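Local coordinates for protein orotidine-5-phosphate decarboxylase/orotate phosphoribosyltransferase, putative (Ompdcase-oprtase, putative) (Leishmania infantum, PDB 3QW3) that probably decarboxylates orotidine 5'-phosphate to UMP, the last step of de novo UMP synthesis, through this domain of a bifunctional UMP synthase, at residues P50-F55 with L81-G86. Numbering follows the deposited sequence.
Sequences PNAAFF and LDAKRG
In the first turn after strand 47-50, Ala52 lays its methyl against strand 80-85, where these neighbouring parallel strands of the TIM barrel meet at the C-terminal end that carries the active site in this fold. Its CB lies 3.9 Å from Leu81 CD1 and equally far from Ala83 CB, so it touches both side chains at once, in a corner beside the carbonyl of Asp82. Leu81 CG is anti to the backbone N (chi1 -179°), and its CD1 branch reaches back to 4.3 Å from Pro50 CG; Leu66 of helix 60-72 covers both residues. Beside these apolar contacts the backbones form a single bridge, Asn51 with Asp82. Asp82 N points almost straight along the carbonyl axis of Pro50, 3.1 Å from its O, whereas the return bond from Ala52 N to Asp82 O is weak at 3.3 Å. Asn51 then takes the N-cap position as the chain turns into helix 52-56.

At the polar edge, Lys84 NZ forms a salt bridge with Asp82 OD1, 2.8 Å away and 26° out of the carboxylate plane. That carboxylate also accepts from Thr109 and pairs with Lys49; the two ammonium groups, with the Thr109 bond, probably keep Asp82 ionised. Lys49, Asp82, Lys84 and its second acid, Asp87 of the second subunit, are consistent with the alternating Lys-Asp-Lys-Asp tetrad of OMP decarboxylases, whose active site two subunits share. The Arg85 guanidinium lays one face against Ala83 CB, and its NH2 holds a water, 2.8 Å away in the guanidinium plane, that donates weakly to Ala52 O.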
loop_
_atom_site.group_PDB
_atom_site.type_symbol
_atom_site.label_atom_id
_atom_site.label_comp_id
_atom_site.label_asym_id
_atom_site.label_seq_id
_atom_site.Cartn_x
_atom_site.Cartn_y
_atom_site.Cartn_z
ATOM N N PRO A 50 9.652 -5.540 10.824
ATOM C CA PRO A 50 8.928 -4.490 11.537
ATOM C C PRO A 50 7.634 -4.092 10.831
ATOM O O PRO A 50 7.571 -4.049 9.601
ATOM C CB PRO A 50 9.912 -3.320 11.555
ATOM C CG PRO A 50 10.865 -3.595 10.468
ATOM C CD PRO A 50 10.973 -5.079 10.366
ATOM N N ASN A 51 6.624 -3.824 11.648
ATOM C CA ASN A 51 5.287 -3.440 11.214
ATOM C C ASN A 51 5.221 -1.938 10.945
ATOM O O ASN A 51 5.179 -1.138 11.883
ATOM C CB ASN A 51 4.299 -3.833 12.326
ATOM C CG ASN A 51 2.846 -3.773 11.882
ATOM O OD1 ASN A 51 2.065 -4.695 12.144
ATOM N ND2 ASN A 51 2.473 -2.691 11.225
ATOM N N ALA A 52 5.208 -1.549 9.667
ATOM C CA ALA A 52 5.259 -0.126 9.298
ATOM C C ALA A 52 4.070 0.661 9.864
ATOM O O ALA A 52 4.220 1.824 10.251
ATOM C CB ALA A 52 5.345 0.040 7.776
ATOM N N ALA A 53 2.907 0.018 9.948
ATOM C CA ALA A 53 1.701 0.689 10.467
ATOM C C ALA A 53 1.800 0.982 11.962
ATOM O O ALA A 53 1.396 2.054 12.432
ATOM C CB ALA A 53 0.456 -0.151 10.179
ATOM N N PHE A 54 2.336 0.026 12.712
ATOM C CA PHE A 54 2.443 0.167 14.158
ATOM C C PHE A 54 3.377 1.317 14.524
ATOM O O PHE A 54 3.145 2.026 15.503
ATOM C CB PHE A 54 2.914 -1.147 14.791
ATOM C CG PHE A 54 1.819 -2.175 14.980
ATOM C CD1 PHE A 54 0.634 -2.123 14.250
ATOM C CD2 PHE A 54 1.987 -3.210 15.893
ATOM C CE1 PHE A 54 -0.368 -3.087 14.432
ATOM C CE2 PHE A 54 0.999 -4.179 16.080
ATOM C CZ PHE A 54 -0.179 -4.120 15.349
ATOM N N PHE A 55 4.421 1.521 13.723
ATOM C CA PHE A 55 5.333 2.631 13.973
ATOM C C PHE A 55 4.763 3.966 13.499
ATOM O O PHE A 55 4.922 4.982 14.175
ATOM C CB PHE A 55 6.715 2.349 13.387
ATOM C CG PHE A 55 7.487 1.324 14.163
ATOM C CD1 PHE A 55 8.254 1.706 15.265
ATOM C CD2 PHE A 55 7.434 -0.020 13.815
ATOM C CE1 PHE A 55 8.973 0.753 16.001
ATOM C CE2 PHE A 55 8.143 -0.981 14.547
ATOM C CZ PHE A 55 8.911 -0.590 15.641
ATOM N N LEU A 81 10.875 -4.480 5.762
ATOM C CA LEU A 81 9.886 -3.505 6.194
ATOM C C LEU A 81 8.535 -3.921 5.622
ATOM O O LEU A 81 8.347 -3.921 4.403
ATOM C CB LEU A 81 10.268 -2.084 5.752
ATOM C CG LEU A 81 9.304 -0.965 6.167
ATOM C CD1 LEU A 81 9.180 -0.834 7.692
ATOM C CD2 LEU A 81 9.732 0.373 5.545
ATOM N N ASP A 82 7.604 -4.295 6.499
ATOM C CA ASP A 82 6.278 -4.722 6.042
ATOM C C ASP A 82 5.369 -3.517 5.891
ATOM O O ASP A 82 4.618 -3.162 6.807
ATOM C CB ASP A 82 5.653 -5.768 6.964
ATOM C CG ASP A 82 4.519 -6.535 6.293
ATOM O OD1 ASP A 82 4.119 -6.188 5.155
ATOM O OD2 ASP A 82 4.020 -7.498 6.905
ATOM N N ALA A 83 5.470 -2.900 4.721
ATOM C CA ALA A 83 4.813 -1.634 4.420
ATOM C C ALA A 83 3.727 -1.767 3.349
ATOM O O ALA A 83 2.888 -0.872 3.213
ATOM C CB ALA A 83 5.867 -0.622 3.989
ATOM N N LYS A 84 3.748 -2.877 2.606
ATOM C CA LYS A 84 2.789 -3.157 1.529
ATOM C C LYS A 84 2.485 -1.905 0.690
ATOM O O LYS A 84 1.339 -1.477 0.554
ATOM C CB LYS A 84 1.521 -3.834 2.081
ATOM C CG LYS A 84 1.806 -5.182 2.767
ATOM C CD LYS A 84 0.525 -5.881 3.233
ATOM C CE LYS A 84 0.814 -7.237 3.902
ATOM N NZ LYS A 84 1.491 -7.106 5.232
ATOM N N ARG A 85 3.542 -1.325 0.130
ATOM C CA ARG A 85 3.422 -0.106 -0.656
ATOM C C ARG A 85 3.071 -0.404 -2.108
ATOM O O ARG A 85 3.307 -1.503 -2.613
ATOM C CB ARG A 85 4.718 0.713 -0.582
ATOM C CG ARG A 85 5.142 1.135 0.832
ATOM C CD ARG A 85 4.119 2.055 1.518
ATOM N NE ARG A 85 4.683 2.795 2.651
ATOM C CZ ARG A 85 4.254 2.723 3.912
ATOM N NH1 ARG A 85 3.254 1.913 4.251
ATOM N NH2 ARG A 85 4.833 3.467 4.849
ATOM N N GLY A 86 2.504 0.583 -2.788
ATOM C CA GLY A 86 2.248 0.452 -4.212
ATOM C C GLY A 86 1.754 1.771 -4.751
ATOM O O GLY A 86 0.692 2.243 -4.362
HETATM O O HOH W 1 3.633 3.314 7.416
#